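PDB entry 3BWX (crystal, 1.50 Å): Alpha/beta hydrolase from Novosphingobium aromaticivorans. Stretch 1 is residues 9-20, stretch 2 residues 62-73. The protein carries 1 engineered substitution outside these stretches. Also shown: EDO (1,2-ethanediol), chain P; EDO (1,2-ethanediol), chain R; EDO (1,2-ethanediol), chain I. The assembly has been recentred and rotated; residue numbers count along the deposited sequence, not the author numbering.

Stretch 1 (9-20) YWTSSDGLRLHF
Stretch 2, residues 62-73: EMRGRGDSDYAK

The most unusual feature is a serine hydroxyl that bridges two backbone groups: S69 OG (chi1 m) donates to E62 O at 2.6 Å and accepts from H19 N at 2.9 Å, which ties its own irregular segment to the strand. Stretch 1 is a hairpin, strands 9-11 and 17-20 paired by W10 N to L18 O and L18 N to W10 O, both 2.9 Å, and closed by a type I turn from S12 to G15. G15 has phi 101° and psi 7°, at which a CB would jam against the carbonyl O of D14, so glycine is called for. Stretch 2, without regular helix or strand, has a type II turn, M63 to R66, followed by a type II' turn, R66 to S69.

The numbering runs in opposite senses: R17 faces D70 (CA to CA 5.6 Å) and L18 faces S69 (4.4 Å). D70 (chi1 m) grips R17 twice: D70 N donates to R17 O, and D70 OD2 accepts from R17 N, each 3.0 Å. E62 N donates to H19 O at 2.9 Å.

Beyond the backbone, H19 (chi1 t) donates from ND1 to OE1 of E62 (m, t) at 2.7 Å, and E62 OE1 also accepts D68 N at 2.8 Å. At the hairpin turn D14 (chi1 p) forms a two-pronged salt bridge with R64 (p, t, p), R64 NH2 to D14 OD1 2.8 Å and R64 NH1 to D14 OD2 3.0 Å; two carboxylate oxygens match two guanidinium nitrogens, pairing opposite charges. L16 (m, t) places CD1 over the guanidinium face and 3.6 Å from R64 CB.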

ATOM      1  N   TYR A   9      -6.554  -8.226  15.095  1.00  7.05           N
ATOM      2  CA  TYR A   9      -6.762  -9.352  14.183  1.00  7.37           C
ATOM      3  C   TYR A   9      -8.188  -9.388  13.690  1.00  7.22           C
ATOM      4  O   TYR A   9      -9.104  -8.930  14.382  1.00  9.51           O
ATOM      5  CB  TYR A   9      -6.361 -10.708  14.826  1.00  5.82           C
ATOM      6  CG  TYR A   9      -4.956 -10.570  15.327  1.00  5.64           C
ATOM      7  CD1 TYR A   9      -3.867 -10.840  14.492  1.00  7.53           C
ATOM      8  CD2 TYR A   9      -4.703  -9.978  16.567  1.00  9.70           C
ATOM      9  CE1 TYR A   9      -2.562 -10.619  14.945  1.00  9.72           C
ATOM     10  CE2 TYR A   9      -3.394  -9.715  17.007  1.00  8.45           C
ATOM     11  CZ  TYR A   9      -2.345 -10.030  16.174  1.00  6.65           C
ATOM     12  OH  TYR A   9      -1.062  -9.752  16.517  1.00  8.82           O
ATOM     13  N   TRP A  10      -8.361 -10.007  12.532  1.00  7.74           N
ATOM     14  CA  TRP A  10      -9.715 -10.335  12.033  1.00  5.77           C
ATOM     15  C   TRP A  10      -9.578 -11.648  11.321  1.00  8.83           C
ATOM     16  O   TRP A  10      -8.472 -12.088  11.063  1.00  7.96           O
ATOM     17  CB  TRP A  10     -10.310  -9.242  11.132  1.00  6.32           C
ATOM     18  CG  TRP A  10      -9.943  -9.201   9.661  1.00  7.88           C
ATOM     19  CD1 TRP A  10     -10.697  -9.629   8.632  1.00  6.65           C
ATOM     20  CD2 TRP A  10      -8.784  -8.600   9.079  1.00  4.84           C
ATOM     21  NE1 TRP A  10     -10.109  -9.323   7.446  1.00  6.59           N
ATOM     22  CE2 TRP A  10      -8.875  -8.772   7.686  1.00  5.77           C
ATOM     23  CE3 TRP A  10      -7.623  -8.068   9.612  1.00  6.50           C
ATOM     24  CZ2 TRP A  10      -7.916  -8.302   6.821  1.00  9.08           C
ATOM     25  CZ3 TRP A  10      -6.672  -7.614   8.766  1.00  7.42           C
ATOM     26  CH2 TRP A  10      -6.794  -7.749   7.385  1.00  6.93           C
ATOM     27  N   THR A  11     -10.696 -12.304  11.051  1.00  6.40           N
ATOM     28  CA  THR A  11     -10.687 -13.606  10.414  1.00  7.08           C
ATOM     29  C   THR A  11     -11.244 -13.586   8.955  1.00  6.22           C
ATOM     30  O   THR A  11     -12.336 -13.093   8.720  1.00  8.88           O
ATOM     31  CB  THR A  11     -11.527 -14.616  11.258  1.00  8.39           C
ATOM     32  OG1 THR A  11     -11.029 -14.625  12.583  1.00  9.41           O
ATOM     33  CG2 THR A  11     -11.429 -16.011  10.670  1.00  7.52           C
ATOM     34  N   SER A  12     -10.520 -14.196   8.033  1.00  7.88           N
ATOM     35  CA  SER A  12     -11.008 -14.303   6.654  1.00  7.11           C
ATOM     36  C   SER A  12     -12.103 -15.376   6.600  1.00  6.80           C
ATOM     37  O   SER A  12     -12.175 -16.247   7.474  1.00  6.86           O
ATOM     38  CB  SER A  12      -9.867 -14.642   5.705  1.00  7.72           C
ATOM     39  OG  SER A  12      -9.469 -15.976   5.873  1.00  7.27           O
ATOM     40  N   SER A  13     -12.943 -15.337   5.559  1.00  6.90           N
ATOM     41  CA  SER A  13     -13.962 -16.384   5.382  1.00  6.17           C
ATOM     42  C   SER A  13     -13.403 -17.767   5.454  1.00  7.98           C
ATOM     43  O   SER A  13     -14.066 -18.642   5.996  1.00  7.45           O
ATOM     44  CB  SER A  13     -14.714 -16.196   4.058  1.00  7.24           C
ATOM     45  OG  SER A  13     -13.869 -16.295   2.936  1.00 11.63           O
ATOM     46  N   ASP A  14     -12.252 -17.956   4.827  1.00  9.47           N
ATOM     47  CA  ASP A  14     -11.622 -19.246   4.727  1.00  8.30           C
ATOM     48  C   ASP A  14     -10.704 -19.584   5.907  1.00  8.78           C
ATOM     49  O   ASP A  14     -10.001 -20.615   5.905  1.00  8.24           O
ATOM     50  CB  ASP A  14     -10.938 -19.452   3.364  1.00 10.97           C
ATOM     51  CG  ASP A  14      -9.923 -18.388   3.012  1.00 12.00           C
ATOM     52  OD1 ASP A  14      -9.877 -17.333   3.648  1.00  9.06           O
ATOM     53  OD2 ASP A  14      -9.156 -18.619   2.048  1.00 10.14           O
ATOM     54  N   GLY A  15     -10.761 -18.775   6.952  1.00  7.97           N
ATOM     55  CA  GLY A  15     -10.203 -19.200   8.216  1.00  7.96           C
ATOM     56  C   GLY A  15      -8.820 -18.679   8.646  1.00  7.85           C
ATOM     57  O   GLY A  15      -8.270 -19.110   9.668  1.00 10.59           O
ATOM     58  N   LEU A  16      -8.275 -17.733   7.875  1.00  6.33           N
ATOM     59  CA  LEU A  16      -6.973 -17.136   8.212  1.00  6.53           C
ATOM     60  C   LEU A  16      -7.131 -16.045   9.246  1.00  8.50           C
ATOM     61  O   LEU A  16      -8.077 -15.270   9.208  1.00  9.81           O
ATOM     62  CB  LEU A  16      -6.295 -16.523   6.971  1.00  5.80           C
ATOM     63  CG  LEU A  16      -5.906 -17.507   5.859  1.00 10.66           C
ATOM     64  CD1 LEU A  16      -5.115 -16.721   4.767  1.00 10.37           C
ATOM     65  CD2 LEU A  16      -5.161 -18.713   6.375  1.00 14.00           C
ATOM     66  N   ARG A  17      -6.166 -15.977  10.173  1.00  7.06           N
ATOM     67  CA  ARG A  17      -6.028 -14.868  11.065  1.00  7.35           C
ATOM     68  C   ARG A  17      -5.180 -13.826  10.391  1.00  7.35           C
ATOM     69  O   ARG A  17      -4.004 -14.020  10.143  1.00  7.98           O
ATOM     70  CB  ARG A  17      -5.355 -15.289  12.376  1.00  8.82           C
ATOM     71  CG  ARG A  17      -5.359 -14.199  13.463  1.00  8.04           C
ATOM     72  CD  ARG A  17      -4.425 -14.523  14.639  1.00 13.51           C
ATOM     73  NE  ARG A  17      -3.010 -14.474  14.255  1.00 13.80           N
ATOM     74  CZ  ARG A  17      -1.988 -15.063  14.903  1.00 15.54           C
ATOM     75  NH1 ARG A  17      -2.176 -15.815  16.004  1.00 19.14           N
ATOM     76  NH2 ARG A  17      -0.769 -14.936  14.414  1.00 23.45           N
ATOM     77  N   LEU A  18      -5.809 -12.703  10.111  1.00  5.84           N
ATOM     78  CA  LEU A  18      -5.150 -11.592   9.414  1.00  5.90           C
ATOM     79  C   LEU A  18      -4.931 -10.468  10.444  1.00  8.28           C
ATOM     80  O   LEU A  18      -5.688 -10.315  11.419  1.00  7.21           O
ATOM     81  CB  LEU A  18      -6.021 -11.143   8.265  1.00  7.87           C
ATOM     82  CG  LEU A  18      -6.298 -12.243   7.232  1.00  6.44           C
ATOM     83  CD1 LEU A  18      -7.143 -11.655   6.069  1.00  9.64           C
ATOM     84  CD2 LEU A  18      -4.979 -12.877   6.666  1.00  8.47           C
ATOM     85  N   HIS A  19      -3.888  -9.698  10.198  1.00  6.71           N
ATOM     86  CA  HIS A  19      -3.343  -8.740  11.178  1.00  7.42           C
ATOM     87  C   HIS A  19      -3.446  -7.284  10.745  1.00  5.07           C
ATOM     88  O   HIS A  19      -3.223  -6.966   9.594  1.00  7.33           O
ATOM     89  CB  HIS A  19      -1.906  -9.079  11.409  1.00  8.32           C
ATOM     90  CG  HIS A  19      -1.177  -8.137  12.294  1.00  7.36           C
ATOM     91  ND1 HIS A  19      -0.045  -7.462  11.867  1.00  8.96           N
ATOM     92  CD2 HIS A  19      -1.392  -7.743  13.576  1.00  7.07           C
ATOM     93  CE1 HIS A  19       0.390  -6.683  12.856  1.00  8.69           C
ATOM     94  NE2 HIS A  19      -0.386  -6.868  13.911  1.00  9.11           N
ATOM     95  N   PHE A  20      -3.817  -6.420  11.695  1.00  6.28           N
ATOM     96  CA  PHE A  20      -3.726  -4.971  11.477  1.00  7.46           C
ATOM     97  C   PHE A  20      -3.185  -4.282  12.702  1.00  7.36           C
ATOM     98  O   PHE A  20      -3.456  -4.721  13.850  1.00  8.82           O
ATOM     99  CB  PHE A  20      -5.034  -4.259  11.018  1.00  6.17           C
ATOM    100  CG  PHE A  20      -6.193  -4.313  11.970  1.00  8.42           C
ATOM    101  CD1 PHE A  20      -6.950  -5.479  12.153  1.00  7.61           C
ATOM    102  CD2 PHE A  20      -6.586  -3.173  12.655  1.00  9.91           C
ATOM    103  CE1 PHE A  20      -8.041  -5.456  13.017  1.00 10.33           C
ATOM    104  CE2 PHE A  20      -7.702  -3.182  13.472  1.00  6.10           C
ATOM    105  CZ  PHE A  20      -8.383  -4.302  13.654  1.00  7.74           C
ATOM    106  N   GLU A  62      -2.532  -5.915   6.970  1.00  8.49           N
ATOM    107  CA  GLU A  62      -1.608  -6.673   6.135  1.00  6.99           C
ATOM    108  C   GLU A  62      -2.394  -7.812   5.460  1.00  7.59           C
ATOM    109  O   GLU A  62      -3.127  -8.539   6.136  1.00  7.99           O
ATOM    110  CB  GLU A  62      -0.512  -7.290   7.027  1.00 10.88           C
ATOM    111  CG  GLU A  62       0.072  -6.254   7.957  1.00 14.48           C
ATOM    112  CD  GLU A  62       1.259  -6.723   8.708  1.00 11.22           C
ATOM    113  OE1 GLU A  62       1.212  -7.756   9.445  1.00  9.36           O
ATOM    114  OE2 GLU A  62       2.261  -6.013   8.561  1.00 12.35           O
HETATM  115  N   MSE A  63      -2.239  -7.937   4.140  1.00  8.68           N
HETATM  116  CA  MSE A  63      -2.965  -8.970   3.442  1.00  7.18           C
HETATM  117  C   MSE A  63      -2.424 -10.361   3.785  1.00  7.37           C
HETATM  118  O   MSE A  63      -1.285 -10.515   4.317  1.00  8.28           O
HETATM  119  CB  MSE A  63      -2.904  -8.711   1.945  1.00 10.71           C
HETATM  120  CG  MSE A  63      -3.615  -7.436   1.578  1.00  8.52           C
HETATM  121 SE   MSE A  63      -5.505  -7.176   2.127  0.75 10.37          SE
HETATM  122  CE  MSE A  63      -5.237  -6.506   3.972  1.00 10.41           C
ATOM    123  N   ARG A  64      -3.219 -11.386   3.501  1.00  7.24           N
ATOM    124  CA  ARG A  64      -2.767 -12.754   3.716  1.00  8.69           C
ATOM    125  C   ARG A  64      -1.421 -12.887   3.012  1.00  7.42           C
ATOM    126  O   ARG A  64      -1.221 -12.365   1.893  1.00  6.96           O
ATOM    127  CB  ARG A  64      -3.751 -13.787   3.145  1.00  9.52           C
ATOM    128  CG  ARG A  64      -4.087 -13.606   1.667  1.00  8.40           C
ATOM    129  CD  ARG A  64      -5.034 -14.647   1.095  1.00  8.21           C
ATOM    130  NE  ARG A  64      -6.331 -14.523   1.723  1.00  8.81           N
ATOM    131  CZ  ARG A  64      -7.200 -15.496   1.906  1.00 11.74           C
ATOM    132  NH1 ARG A  64      -6.920 -16.727   1.575  1.00  5.73           N
ATOM    133  NH2 ARG A  64      -8.359 -15.218   2.490  1.00  9.85           N
ATOM    134  N   GLY A  65      -0.499 -13.562   3.681  1.00  7.09           N
ATOM    135  CA  GLY A  65       0.833 -13.831   3.148  1.00  8.15           C
ATOM    136  C   GLY A  65       1.843 -12.723   3.353  1.00  7.00           C
ATOM    137  O   GLY A  65       2.973 -12.834   2.861  1.00  9.45           O
ATOM    138  N   ARG A  66       1.447 -11.635   4.010  1.00  8.63           N
ATOM    139  CA  ARG A  66       2.374 -10.525   4.250  1.00  7.71           C
ATOM    140  C   ARG A  66       2.472 -10.240   5.731  1.00  9.19           C
ATOM    141  O   ARG A  66       1.483 -10.276   6.460  1.00 10.38           O
ATOM    142  CB  ARG A  66       1.933  -9.225   3.562  1.00  9.91           C
ATOM    143  CG  ARG A  66       2.047  -9.232   2.044  1.00  8.80           C
ATOM    144  CD  ARG A  66       0.936  -9.976   1.339  1.00 10.81           C
ATOM    145  NE  ARG A  66       0.964  -9.698  -0.090  1.00  8.56           N
ATOM    146  CZ  ARG A  66       0.316 -10.418  -0.990  1.00  9.50           C
ATOM    147  NH1 ARG A  66      -0.433 -11.439  -0.646  1.00  9.00           N
ATOM    148  NH2 ARG A  66       0.443 -10.088  -2.253  1.00  8.10           N
ATOM    149  N   GLY A  67       3.684  -9.925   6.174  1.00  9.25           N
ATOM    150  CA  GLY A  67       3.883  -9.512   7.567  1.00  8.09           C
ATOM    151  C   GLY A  67       3.448 -10.576   8.517  1.00  7.35           C
ATOM    152  O   GLY A  67       3.816 -11.751   8.358  1.00  8.90           O
ATOM    153  N   ASP A  68       2.660 -10.195   9.521  1.00  8.78           N
ATOM    154  CA  ASP A  68       2.205 -11.133  10.557  1.00  7.83           C
ATOM    155  C   ASP A  68       0.877 -11.777  10.215  1.00  8.22           C
ATOM    156  O   ASP A  68       0.355 -12.553  10.987  1.00 11.36           O
ATOM    157  CB  ASP A  68       2.052 -10.418  11.902  1.00  7.36           C
ATOM    158  CG  ASP A  68       3.373 -10.119  12.581  1.00 15.62           C
ATOM    159  OD1 ASP A  68       4.432 -10.374  11.947  1.00 15.38           O
ATOM    160  OD2 ASP A  68       3.347  -9.598  13.738  1.00 17.90           O
ATOM    161  N   SER A  69       0.308 -11.445   9.052  1.00  6.76           N
ATOM    162  CA  SER A  69      -0.895 -12.161   8.628  1.00  7.90           C
ATOM    163  C   SER A  69      -0.587 -13.608   8.256  1.00 10.12           C
ATOM    164  O   SER A  69       0.484 -13.928   7.773  1.00 10.47           O
ATOM    165  CB  SER A  69      -1.568 -11.424   7.466  1.00  8.44           C
ATOM    166  OG  SER A  69      -2.295 -10.278   7.895  1.00  8.21           O
ATOM    167  N   ASP A  70      -1.550 -14.478   8.496  1.00  8.80           N
ATOM    168  CA  ASP A  70      -1.367 -15.854   8.194  1.00  7.26           C
ATOM    169  C   ASP A  70      -1.080 -16.031   6.731  1.00  9.01           C
ATOM    170  O   ASP A  70      -1.571 -15.259   5.884  1.00  8.11           O
ATOM    171  CB  ASP A  70      -2.607 -16.710   8.514  1.00  8.66           C
ATOM    172  CG  ASP A  70      -2.736 -17.101   9.990  1.00 10.74           C
ATOM    173  OD1 ASP A  70      -1.854 -16.796  10.826  1.00 12.63           O
ATOM    174  OD2 ASP A  70      -3.775 -17.703  10.310  1.00 13.20           O
ATOM    175  N   TYR A  71      -0.276 -17.061   6.446  1.00  8.38           N
ATOM    176  CA  TYR A  71      -0.030 -17.545   5.090  1.00  7.51           C
ATOM    177  C   TYR A  71      -1.146 -18.496   4.650  1.00  9.99           C
ATOM    178  O   TYR A  71      -1.719 -19.195   5.496  1.00 10.73           O
ATOM    179  CB  TYR A  71       1.334 -18.254   5.004  1.00  8.40           C
ATOM    180  CG  TYR A  71       2.581 -17.354   5.116  1.00  6.49           C
ATOM    181  CD1 TYR A  71       2.488 -16.013   5.512  1.00  8.27           C
ATOM    182  CD2 TYR A  71       3.848 -17.859   4.816  1.00  9.28           C
ATOM    183  CE1 TYR A  71       3.636 -15.213   5.597  1.00 11.10           C
ATOM    184  CE2 TYR A  71       4.979 -17.079   4.911  1.00 11.95           C
ATOM    185  CZ  TYR A  71       4.866 -15.764   5.298  1.00 12.83           C
ATOM    186  OH  TYR A  71       5.977 -14.999   5.388  1.00 11.51           O
ATOM    187  N   ALA A  72      -1.479 -18.487   3.364  1.00 10.20           N
ATOM    188  CA  ALA A  72      -2.536 -19.330   2.842  1.00  9.06           C
ATOM    189  C   ALA A  72      -2.066 -20.728   2.570  1.00 14.53           C
ATOM    190  O   ALA A  72      -1.004 -20.904   2.014  1.00 13.81           O
ATOM    191  CB  ALA A  72      -3.078 -18.759   1.572  1.00 10.78           C
ATOM    192  N   LYS A  73      -2.876 -21.713   2.963  1.00 13.55           N
ATOM    193  CA  LYS A  73      -2.610 -23.101   2.580  1.00 14.94           C
ATOM    194  C   LYS A  73      -2.703 -23.273   1.070  1.00 13.34           C
ATOM    195  O   LYS A  73      -1.980 -24.074   0.504  1.00 13.40           O
ATOM    196  CB  LYS A  73      -3.561 -24.066   3.289  1.00 15.49           C
ATOM    197  CG  LYS A  73      -3.256 -24.242   4.768  1.00 19.42           C
ATOM    198  CD  LYS A  73      -4.326 -25.130   5.466  1.00 23.04           C
TER
HETATM  199  C1  EDO P 299      -6.623 -21.122   3.967  1.00 17.51           C
HETATM  200  O1  EDO P 299      -5.337 -21.438   4.514  1.00 16.26           O
HETATM  201  C2  EDO P 299      -6.535 -20.361   2.648  1.00 24.94           C
HETATM  202  O2  EDO P 299      -5.942 -21.185   1.636  1.00 20.33           O
HETATM  203  C1  EDO R 301       3.834  -6.239  11.760  1.00 29.00           C
HETATM  204  O1  EDO R 301       4.936  -6.968  12.302  1.00 44.76           O
HETATM  205  C2  EDO R 301       4.270  -5.728  10.420  1.00 21.41           C
HETATM  206  O2  EDO R 301       4.494  -6.882   9.643  1.00 35.83           O
HETATM  207  C1  EDO I 292      -9.615 -12.328  15.168  1.00 20.00           C
HETATM  208  O1  EDO I 292      -8.719 -13.026  15.983  1.00 21.48           O
HETATM  209  C2  EDO I 292     -11.015 -12.762  15.548  1.00 25.45           C
HETATM  210  O2  EDO I 292     -11.772 -12.654  14.361  1.00 16.64           O
HETATM  211  O   HOH W   1       1.276 -10.451  15.371  1.00 12.40           O
HETATM  212  O   HOH W   2      -2.249 -12.889  12.102  1.00 10.44           O
HETATM  213  O   HOH W   3       0.380 -15.347  11.400  1.00 21.77           O